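Local structure of separin (Saccharomyces cerevisiae, 5U1T) at residues A[1258-1263]-A[1284-1290]; A[1265-1270]-A[1334-1339]; A[1246-1250]-A[1291-1295]. The protein cleaves the Scc1 subunit of cohesin as a caspase-like cysteine protease at the onset of anaphase, and is held inactive by securin for most of the cell cycle. Residues are numbered along the deposited sequence.

Contact 1. Residues A[1258-1263]-A[1284-1290]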
loop_
_atom_site.group_PDB
_atom_site.type_symbol
_atom_site.label_atom_id
_atom_site.label_comp_id
_atom_site.label_asym_id
_atom_site.label_seq_id
_atom_site.Cartn_x
_atom_site.Cartn_y
_atom_site.Cartn_z
ATOM N N PHE A 1258 -66.738 17.662 -32.267
ATOM C CA PHE A 1258 -66.813 16.858 -31.050
ATOM C C PHE A 1258 -66.460 17.672 -29.800
ATOM O O PHE A 1258 -66.995 17.425 -28.709
ATOM C CB PHE A 1258 -65.899 15.635 -31.105
ATOM C CG PHE A 1258 -65.932 14.831 -29.840
ATOM C CD1 PHE A 1258 -67.048 14.074 -29.519
ATOM C CD2 PHE A 1258 -64.871 14.865 -28.951
ATOM C CE1 PHE A 1258 -67.102 13.348 -28.361
ATOM C CE2 PHE A 1258 -64.912 14.136 -27.771
ATOM C CZ PHE A 1258 -66.025 13.375 -27.475
ATOM N N LYS A 1259 -65.556 18.633 -29.966
ATOM C CA LYS A 1259 -65.082 19.407 -28.833
ATOM C C LYS A 1259 -66.195 20.339 -28.325
ATOM O O LYS A 1259 -66.402 20.458 -27.108
ATOM C CB LYS A 1259 -63.816 20.192 -29.206
ATOM C CG LYS A 1259 -63.100 20.780 -28.009
ATOM C CD LYS A 1259 -61.665 21.070 -28.345
ATOM C CE LYS A 1259 -61.477 22.484 -28.802
ATOM N NZ LYS A 1259 -60.155 22.979 -28.324
ATOM N N ASP A 1260 -66.912 20.970 -29.255
ATOM C CA ASP A 1260 -68.070 21.793 -28.918
ATOM C C ASP A 1260 -69.082 20.996 -28.106
ATOM O O ASP A 1260 -69.577 21.456 -27.074
ATOM C CB ASP A 1260 -68.740 22.334 -30.181
ATOM C CG ASP A 1260 -68.016 23.530 -30.770
ATOM O OD1 ASP A 1260 -67.159 24.122 -30.093
ATOM O OD2 ASP A 1260 -68.320 23.897 -31.926
ATOM N N LYS A 1261 -69.374 19.788 -28.578
ATOM C CA LYS A 1261 -70.363 18.921 -27.936
ATOM C C LYS A 1261 -69.909 18.451 -26.554
ATOM O O LYS A 1261 -70.638 18.589 -25.557
ATOM C CB LYS A 1261 -70.662 17.719 -28.834
ATOM C CG LYS A 1261 -71.430 18.087 -30.097
ATOM C CD LYS A 1261 -72.848 18.490 -29.774
ATOM C CE LYS A 1261 -73.667 18.555 -31.050
ATOM N NZ LYS A 1261 -75.158 18.443 -30.826
ATOM N N PHE A 1262 -68.705 17.881 -26.535
ATOM C CA PHE A 1262 -67.992 17.498 -25.333
ATOM C C PHE A 1262 -68.138 18.564 -24.256
ATOM O O PHE A 1262 -68.614 18.276 -23.163
ATOM C CB PHE A 1262 -66.510 17.251 -25.665
ATOM C CG PHE A 1262 -65.643 17.027 -24.461
ATOM C CD1 PHE A 1262 -65.612 15.791 -23.835
ATOM C CD2 PHE A 1262 -64.845 18.058 -23.959
ATOM C CE1 PHE A 1262 -64.814 15.588 -22.721
ATOM C CE2 PHE A 1262 -64.052 17.869 -22.843
ATOM C CZ PHE A 1262 -64.036 16.632 -22.219
ATOM N N TYR A 1263 -67.758 19.799 -24.563
ATOM C CA TYR A 1263 -67.881 20.861 -23.570
ATOM C C TYR A 1263 -69.330 21.159 -23.210
ATOM O O TYR A 1263 -69.629 21.379 -22.044
ATOM C CB TYR A 1263 -67.179 22.135 -24.033
ATOM C CG TYR A 1263 -65.699 22.092 -23.743
ATOM C CD1 TYR A 1263 -65.219 22.137 -22.434
ATOM C CD2 TYR A 1263 -64.779 21.977 -24.774
ATOM C CE1 TYR A 1263 -63.861 22.087 -22.170
ATOM C CE2 TYR A 1263 -63.424 21.920 -24.519
ATOM C CZ TYR A 1263 -62.969 21.975 -23.219
ATOM O OH TYR A 1263 -61.615 21.920 -23.003
ATOM N N LYS A 1284 -60.346 24.687 -19.048
ATOM C CA LYS A 1284 -60.369 23.991 -20.323
ATOM C C LYS A 1284 -59.304 22.893 -20.352
ATOM O O LYS A 1284 -58.168 23.101 -19.934
ATOM C CB LYS A 1284 -60.190 24.991 -21.475
ATOM C CG LYS A 1284 -61.330 26.068 -21.568
ATOM C CD LYS A 1284 -62.569 25.639 -22.421
ATOM C CE LYS A 1284 -63.645 26.761 -22.490
ATOM N NZ LYS A 1284 -64.553 26.758 -23.726
ATOM N N VAL A 1285 -59.705 21.712 -20.811
ATOM C CA VAL A 1285 -58.847 20.532 -20.871
ATOM C C VAL A 1285 -58.092 20.494 -22.190
ATOM O O VAL A 1285 -58.614 20.916 -23.198
ATOM C CB VAL A 1285 -59.690 19.246 -20.710
ATOM C CG1 VAL A 1285 -58.907 18.049 -21.071
ATOM C CG2 VAL A 1285 -60.191 19.112 -19.296
ATOM N N GLU A 1286 -56.858 20.013 -22.185
ATOM C CA GLU A 1286 -56.067 19.887 -23.415
ATOM C C GLU A 1286 -56.707 18.975 -24.473
ATOM O O GLU A 1286 -57.439 18.043 -24.141
ATOM C CB GLU A 1286 -54.671 19.373 -23.067
ATOM C CG GLU A 1286 -53.696 20.462 -22.697
ATOM C CD GLU A 1286 -52.810 20.853 -23.869
ATOM O OE1 GLU A 1286 -52.314 19.940 -24.583
ATOM O OE2 GLU A 1286 -52.608 22.071 -24.076
ATOM N N ASP A 1287 -56.419 19.237 -25.741
ATOM C CA ASP A 1287 -57.057 18.494 -26.824
ATOM C C ASP A 1287 -56.783 17.001 -26.767
ATOM O O ASP A 1287 -57.680 16.200 -27.057
ATOM C CB ASP A 1287 -56.607 19.007 -28.190
ATOM C CG ASP A 1287 -57.304 20.274 -28.597
ATOM O OD1 ASP A 1287 -58.218 20.712 -27.873
ATOM O OD2 ASP A 1287 -56.939 20.839 -29.643
ATOM N N TRP A 1288 -55.559 16.619 -26.404
ATOM C CA TRP A 1288 -55.181 15.218 -26.505
ATOM C C TRP A 1288 -55.955 14.400 -25.495
ATOM O O TRP A 1288 -56.103 13.197 -25.663
ATOM C CB TRP A 1288 -53.677 15.020 -26.313
ATOM C CG TRP A 1288 -53.177 15.315 -24.934
ATOM C CD1 TRP A 1288 -52.693 16.504 -24.494
ATOM C CD2 TRP A 1288 -53.112 14.413 -23.811
ATOM N NE1 TRP A 1288 -52.326 16.408 -23.175
ATOM C CE2 TRP A 1288 -52.572 15.138 -22.727
ATOM C CE3 TRP A 1288 -53.449 13.067 -23.618
ATOM C CZ2 TRP A 1288 -52.354 14.566 -21.465
ATOM C CZ3 TRP A 1288 -53.239 12.497 -22.353
ATOM C CH2 TRP A 1288 -52.700 13.252 -21.297
ATOM N N VAL A 1289 -56.454 15.052 -24.448
ATOM C CA VAL A 1289 -57.286 14.376 -23.453
ATOM C C VAL A 1289 -58.682 14.120 -24.019
ATOM O O VAL A 1289 -59.248 13.034 -23.858
ATOM C CB VAL A 1289 -57.403 15.196 -22.158
ATOM C CG1 VAL A 1289 -58.374 14.543 -21.172
ATOM C CG2 VAL A 1289 -56.019 15.402 -21.524
ATOM N N ILE A 1290 -59.215 15.145 -24.683
ATOM C CA ILE A 1290 -60.475 15.050 -25.390
ATOM C C ILE A 1290 -60.376 13.979 -26.464
ATOM O O ILE A 1290 -61.286 13.172 -26.601
ATOM C CB ILE A 1290 -60.875 16.411 -26.010
ATOM C CG1 ILE A 1290 -60.863 17.496 -24.929
ATOM C CG2 ILE A 1290 -62.249 16.347 -26.670
ATOM C CD1 ILE A 1290 -61.117 18.900 -25.463
#
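Knobs-into-holes packing is usually illustrated with two long helices, yet a single well-placed side chain can serve, as Ile1290 does here. It is the knob that helix 1287-1294 offers to helix 1252-1269, and its hollow is lined by Phe1258, Lys1259, Phe1262 and Tyr1263, residues spaced along one side of that helix. The walls share the branches of the isoleucine. CG2 rests against the edge of the Phe1258 ring, 3.6 Å from CE2, and at the same time lies over the face of Phe1262, 4.2 Å from its ring centroid in a CH-pi contact. Ile1290 CG1 approaches Phe1262 CE2 to 3.8 Å. Ile1290 CD1 touches both Lys1259 CD (3.6 Å) and Tyr1263 CE2 (3.9 Å). Beyond the hollow, Tyr1263 is itself the projection that reaches the extended residues 1284-1285: its hydroxyl accepts a hydrogen bond from Val1285 N (OH to N 2.9 Å), while Lys1284 folds across the ring, NZ standing 4.7 Å from the centroid in a cation-pi contact. Lys1259 NZ closes another margin through a salt bridge with Asp1287 OD1 at 3.0 Å. The chemistry thus pairs an apolar knob, indifferent to direction, with polar contacts at the margins that favour one particular alignment of the two segments.

Contact 2. Residues A[1265-1270]-A[1334-1339]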
loop_
_atom_site.group_PDB
_atom_site.type_symbol
_atom_site.label_atom_id
_atom_site.label_comp_id
_atom_site.label_asym_id
_atom_site.label_seq_id
_atom_site.Cartn_x
_atom_site.Cartn_y
_atom_site.Cartn_z
ATOM N N ILE A 1265 -71.716 19.051 -23.185
ATOM C CA ILE A 1265 -72.051 17.955 -22.287
ATOM C C ILE A 1265 -71.509 18.161 -20.854
ATOM O O ILE A 1265 -72.236 17.939 -19.881
ATOM C CB ILE A 1265 -71.561 16.622 -22.859
ATOM C CG1 ILE A 1265 -72.392 16.277 -24.096
ATOM C CG2 ILE A 1265 -71.660 15.517 -21.811
ATOM C CD1 ILE A 1265 -71.742 15.336 -25.029
ATOM N N LEU A 1266 -70.268 18.621 -20.712
ATOM C CA LEU A 1266 -69.733 18.928 -19.383
ATOM C C LEU A 1266 -70.490 20.085 -18.710
ATOM O O LEU A 1266 -70.694 20.087 -17.486
ATOM C CB LEU A 1266 -68.237 19.250 -19.466
ATOM C CG LEU A 1266 -67.288 18.082 -19.788
ATOM C CD1 LEU A 1266 -65.801 18.478 -19.682
ATOM C CD2 LEU A 1266 -67.588 16.870 -18.907
ATOM N N HIS A 1267 -70.919 21.048 -19.530
ATOM C CA HIS A 1267 -71.588 22.257 -19.055
ATOM C C HIS A 1267 -72.909 21.921 -18.400
ATOM O O HIS A 1267 -73.243 22.462 -17.354
ATOM C CB HIS A 1267 -71.809 23.242 -20.204
ATOM C CG HIS A 1267 -72.301 24.592 -19.773
ATOM N ND1 HIS A 1267 -72.470 25.636 -20.651
ATOM C CD2 HIS A 1267 -72.657 25.069 -18.554
ATOM C CE1 HIS A 1267 -72.904 26.697 -20.000
ATOM N NE2 HIS A 1267 -73.036 26.381 -18.729
ATOM N N GLN A 1268 -73.655 21.008 -18.998
ATOM C CA GLN A 1268 -74.999 20.753 -18.519
ATOM C C GLN A 1268 -75.052 19.659 -17.458
ATOM O O GLN A 1268 -76.071 19.493 -16.795
ATOM C CB GLN A 1268 -75.916 20.404 -19.694
ATOM C CG GLN A 1268 -75.740 19.006 -20.257
ATOM C CD GLN A 1268 -76.661 18.720 -21.467
ATOM O OE1 GLN A 1268 -76.206 18.694 -22.636
ATOM N NE2 GLN A 1268 -77.961 18.501 -21.182
ATOM N N ASN A 1269 -73.952 18.945 -17.256
ATOM C CA ASN A 1269 -73.991 17.768 -16.394
ATOM C C ASN A 1269 -73.060 17.774 -15.177
ATOM O O ASN A 1269 -73.178 16.906 -14.309
ATOM C CB ASN A 1269 -73.706 16.537 -17.240
ATOM C CG ASN A 1269 -74.832 16.226 -18.175
ATOM O OD1 ASN A 1269 -75.995 16.201 -17.762
ATOM N ND2 ASN A 1269 -74.513 16.015 -19.456
ATOM N N LEU A 1270 -72.151 18.748 -15.123
ATOM C CA LEU A 1270 -71.280 18.955 -13.961
ATOM C C LEU A 1270 -71.805 20.061 -13.034
ATOM O O LEU A 1270 -71.956 21.199 -13.456
ATOM C CB LEU A 1270 -69.867 19.311 -14.417
ATOM C CG LEU A 1270 -68.834 18.216 -14.638
ATOM C CD1 LEU A 1270 -69.457 16.969 -15.194
ATOM C CD2 LEU A 1270 -67.754 18.749 -15.560
ATOM N N MET A 1334 -76.525 10.826 -17.905
ATOM C CA MET A 1334 -76.488 11.717 -19.051
ATOM C C MET A 1334 -75.081 11.803 -19.673
ATOM O O MET A 1334 -74.949 11.843 -20.899
ATOM C CB MET A 1334 -76.999 13.094 -18.629
ATOM C CG MET A 1334 -77.758 13.859 -19.678
ATOM S SD MET A 1334 -79.196 12.984 -20.352
ATOM C CE MET A 1334 -79.916 12.335 -18.832
ATOM N N LEU A 1335 -74.033 11.822 -18.845
ATOM C CA LEU A 1335 -72.671 11.772 -19.379
ATOM C C LEU A 1335 -72.536 10.564 -20.279
ATOM O O LEU A 1335 -72.110 10.667 -21.423
ATOM C CB LEU A 1335 -71.615 11.687 -18.273
ATOM C CG LEU A 1335 -71.275 12.912 -17.425
ATOM C CD1 LEU A 1335 -70.078 12.626 -16.540
ATOM C CD2 LEU A 1335 -71.037 14.133 -18.297
ATOM N N HIS A 1336 -72.911 9.419 -19.729
ATOM C CA HIS A 1336 -72.859 8.129 -20.398
ATOM C C HIS A 1336 -73.548 8.174 -21.754
ATOM O O HIS A 1336 -72.916 7.897 -22.787
ATOM C CB HIS A 1336 -73.497 7.072 -19.480
ATOM C CG HIS A 1336 -73.836 5.772 -20.146
ATOM N ND1 HIS A 1336 -74.762 4.897 -19.616
ATOM C CD2 HIS A 1336 -73.370 5.184 -21.278
ATOM C CE1 HIS A 1336 -74.864 3.839 -20.400
ATOM N NE2 HIS A 1336 -74.037 3.989 -21.419
ATOM N N VAL A 1337 -74.832 8.534 -21.745
ATOM C CA VAL A 1337 -75.645 8.505 -22.947
ATOM C C VAL A 1337 -75.140 9.475 -23.999
ATOM O O VAL A 1337 -74.939 9.096 -25.148
ATOM C CB VAL A 1337 -77.129 8.830 -22.630
ATOM C CG1 VAL A 1337 -77.889 9.185 -23.897
ATOM C CG2 VAL A 1337 -77.787 7.662 -21.911
ATOM N N GLN A 1338 -74.950 10.729 -23.607
ATOM C CA GLN A 1338 -74.556 11.774 -24.548
ATOM C C GLN A 1338 -73.123 11.599 -25.090
ATOM O O GLN A 1338 -72.858 11.900 -26.246
ATOM C CB GLN A 1338 -74.701 13.156 -23.895
ATOM C CG GLN A 1338 -76.136 13.658 -23.779
ATOM C CD GLN A 1338 -76.315 14.755 -22.716
ATOM O OE1 GLN A 1338 -75.341 15.209 -22.112
ATOM N NE2 GLN A 1338 -77.551 15.162 -22.470
ATOM N N LEU A 1339 -72.190 11.122 -24.270
ATOM C CA LEU A 1339 -70.816 10.954 -24.759
ATOM C C LEU A 1339 -70.710 9.786 -25.717
ATOM O O LEU A 1339 -70.028 9.877 -26.737
ATOM C CB LEU A 1339 -69.840 10.754 -23.613
ATOM C CG LEU A 1339 -69.334 12.011 -22.931
ATOM C CD1 LEU A 1339 -68.632 11.579 -21.680
ATOM C CD2 LEU A 1339 -68.402 12.802 -23.824
#
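In this nearly antiparallel helix pair, the rotamers let a polar pair share the interface with apolar packing. Helices 1265-1269 and 1334-1339 approach to 10.3 Å between axes at 158°, and the nearest CA atoms, 6.8 Å apart, belong to Asn1269 and Leu1335. Leu1335 leaves its backbone sideways, but the m,t rotamer swings CD2 into the interface, where it lies 3.8 Å from Ile1265 CG2 and 3.7 Å from Asn1269 CB, with Leu1266 and Leu1270 at greater range. Ile1265, also m,t, points directly at the partner helix and additionally meets Gln1338, its CG2 lying 3.7 Å from Gln1338 OE1. That oxygen has been carried across by an m,t chain and accepts a hydrogen bond from Asn1269 ND2 at 2.9 Å. The m rotamer of Asn1269 also turns ND2 back onto its own helix, where it makes a weak hydrogen bond to Ile1265 O at 3.0 Å, so the amide bridges two helices near the end of one of them. Met1334 behaves otherwise: its CB touches Asn1269 OD1 at 3.4 Å, but chi1 of -146° and p values beyond it lead the sulfur away. Gln1268, with chi1 p, adds a peripheral contact. Helix 1303-1320 covers the apolar side, Ile1311 packing on both Leu1335 and Leu1339, and Leu1318 on Leu1270; the backbone of Asn1269 is hydrogen-bonded to Asp1331, just before helix 1332-1347.

Contact 3. Residues A[1246-1250]-A[1291-1295]; sequences SPEVV and ELFLK
The short, weakly bonded strand 1248-1249 of the mixed beta-sheet is covered here by the closing turn of helix 1287-1294. An ST turn opens the first segment: Ser1246 (phi/psi -64/133, chi1 t) accepts at OG from Glu1248 N, 3.1 Å away, around Pro1247 at -78/-2. Glu1248 to Val1250 are extended (-75/139, -107/127, -69/139), so Glu1248 and Val1250 face the helix. Residues 1291-1294 are helical, near -60/-30; Lys1295, at -91/-9, bonds weakly from N to Glu1291 O (3.2 Å). CA atoms pair Glu1248 with Lys1295 and Val1250 with Glu1291, both at 7.1 Å. In the sheet the strand runs antiparallel to 1353-1362. Lys1295 (m,t,t,t) extends across the segment, steeply to its run, CD 3.9 Å from Ser1246 OG and CE 3.1 Å from Glu1248 O. Val1250 (m) sets CG1 3.9 Å from Glu1291 CG and 4.3 Å from Leu1294 CD1. Glu1248 (m,t) salt-bridges Arg1347, which also hydrogen-bonds Leu1294 O and so links the segments; Glu1291 (m,t) turns to Arg1155 and Arg1157.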
loop_
_atom_site.group_PDB
_atom_site.type_symbol
_atom_site.label_atom_id
_atom_site.label_comp_id
_atom_site.label_asym_id
_atom_site.label_seq_id
_atom_site.Cartn_x
_atom_site.Cartn_y
_atom_site.Cartn_z
ATOM N N SER A 1246 -52.852 4.331 -28.812
ATOM C CA SER A 1246 -53.597 4.144 -30.047
ATOM C C SER A 1246 -52.897 4.780 -31.246
ATOM O O SER A 1246 -52.436 5.932 -31.190
ATOM C CB SER A 1246 -55.021 4.695 -29.917
ATOM O OG SER A 1246 -55.592 4.905 -31.191
ATOM N N PRO A 1247 -52.809 4.014 -32.340
ATOM C CA PRO A 1247 -52.188 4.463 -33.582
ATOM C C PRO A 1247 -53.089 5.386 -34.385
ATOM O O PRO A 1247 -52.639 5.858 -35.423
ATOM C CB PRO A 1247 -51.946 3.157 -34.332
ATOM C CG PRO A 1247 -53.011 2.261 -33.840
ATOM C CD PRO A 1247 -53.203 2.597 -32.403
ATOM N N GLU A 1248 -54.318 5.642 -33.919
ATOM C CA GLU A 1248 -55.300 6.438 -34.666
ATOM C C GLU A 1248 -55.017 7.942 -34.642
ATOM O O GLU A 1248 -54.664 8.489 -33.601
ATOM C CB GLU A 1248 -56.703 6.198 -34.106
ATOM C CG GLU A 1248 -57.256 4.802 -34.310
ATOM C CD GLU A 1248 -58.707 4.669 -33.826
ATOM O OE1 GLU A 1248 -59.426 5.691 -33.733
ATOM O OE2 GLU A 1248 -59.141 3.535 -33.529
ATOM N N VAL A 1249 -55.190 8.616 -35.777
ATOM C CA VAL A 1249 -55.184 10.082 -35.784
ATOM C C VAL A 1249 -56.594 10.649 -35.998
ATOM O O VAL A 1249 -57.273 10.291 -36.966
ATOM C CB VAL A 1249 -54.272 10.648 -36.873
ATOM C CG1 VAL A 1249 -54.013 12.130 -36.621
ATOM C CG2 VAL A 1249 -52.977 9.873 -36.927
ATOM N N VAL A 1250 -57.044 11.537 -35.113
ATOM C CA VAL A 1250 -58.389 12.089 -35.270
ATOM C C VAL A 1250 -58.463 13.005 -36.495
ATOM O O VAL A 1250 -57.528 13.755 -36.769
ATOM C CB VAL A 1250 -58.852 12.867 -34.007
ATOM C CG1 VAL A 1250 -58.682 12.007 -32.773
ATOM C CG2 VAL A 1250 -58.091 14.180 -33.855
ATOM N N GLU A 1291 -59.256 13.947 -27.191
ATOM C CA GLU A 1291 -59.057 12.980 -28.279
ATOM C C GLU A 1291 -59.151 11.544 -27.801
ATOM O O GLU A 1291 -59.483 10.649 -28.565
ATOM C CB GLU A 1291 -57.707 13.185 -28.966
ATOM C CG GLU A 1291 -57.651 14.401 -29.858
ATOM C CD GLU A 1291 -56.242 14.719 -30.322
ATOM O OE1 GLU A 1291 -56.016 15.821 -30.895
ATOM O OE2 GLU A 1291 -55.359 13.859 -30.109
ATOM N N LEU A 1292 -58.847 11.319 -26.532
ATOM C CA LEU A 1292 -58.879 9.969 -25.990
ATOM C C LEU A 1292 -60.286 9.390 -26.079
ATOM O O LEU A 1292 -60.446 8.190 -26.236
ATOM C CB LEU A 1292 -58.391 9.952 -24.544
ATOM C CG LEU A 1292 -56.886 10.091 -24.319
ATOM C CD1 LEU A 1292 -56.584 10.051 -22.834
ATOM C CD2 LEU A 1292 -56.152 8.997 -25.065
ATOM N N PHE A 1293 -61.298 10.250 -25.977
ATOM C CA PHE A 1293 -62.694 9.816 -26.036
ATOM C C PHE A 1293 -63.020 9.299 -27.429
ATOM O O PHE A 1293 -63.568 8.207 -27.575
ATOM C CB PHE A 1293 -63.642 10.960 -25.636
ATOM C CG PHE A 1293 -63.686 11.207 -24.155
ATOM C CD1 PHE A 1293 -62.753 12.043 -23.548
ATOM C CD2 PHE A 1293 -64.632 10.573 -23.364
ATOM C CE1 PHE A 1293 -62.765 12.243 -22.193
ATOM C CE2 PHE A 1293 -64.659 10.778 -22.007
ATOM C CZ PHE A 1293 -63.720 11.614 -21.418
ATOM N N LEU A 1294 -62.643 10.081 -28.439
ATOM C CA LEU A 1294 -62.780 9.693 -29.835
ATOM C C LEU A 1294 -62.038 8.412 -30.170
ATOM O O LEU A 1294 -62.316 7.769 -31.177
ATOM C CB LEU A 1294 -62.280 10.808 -30.747
ATOM C CG LEU A 1294 -63.116 12.075 -30.754
ATOM C CD1 LEU A 1294 -62.787 12.941 -31.961
ATOM C CD2 LEU A 1294 -64.583 11.693 -30.725
ATOM N N LYS A 1295 -61.069 8.030 -29.352
ATOM C CA LYS A 1295 -60.318 6.854 -29.710
ATOM C C LYS A 1295 -60.949 5.594 -29.111
ATOM O O LYS A 1295 -60.585 4.486 -29.482
ATOM C CB LYS A 1295 -58.843 7.030 -29.315
ATOM C CG LYS A 1295 -58.084 7.933 -30.311
ATOM C CD LYS A 1295 -56.707 8.373 -29.838
ATOM C CE LYS A 1295 -56.008 9.199 -30.929
ATOM N NZ LYS A 1295 -54.706 9.818 -30.536
#

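The three contacts show how one small helical cluster is tied together and to a sheet. Contacts 1 and 2 share helix 1252-1269, contacts 1 and 3 share helix 1287-1294, and strand 1248-1249 precedes the first of these helices. Contact 2 is the most buried, hydrophobic but for its amide pair; contact 1 is partly buried and joins aromatic packing to charge at its margins; contact 3, also partly buried, rests on van der Waals contact, its carboxylates paired with arginines outside the two segments, one of which also holds the helix end. All three meet in one core: Phe1293 CE2 lies 4.1 Å from Leu1339 CD1, and Phe1258 CG lies 3.5 Å from Leu1294 CD2.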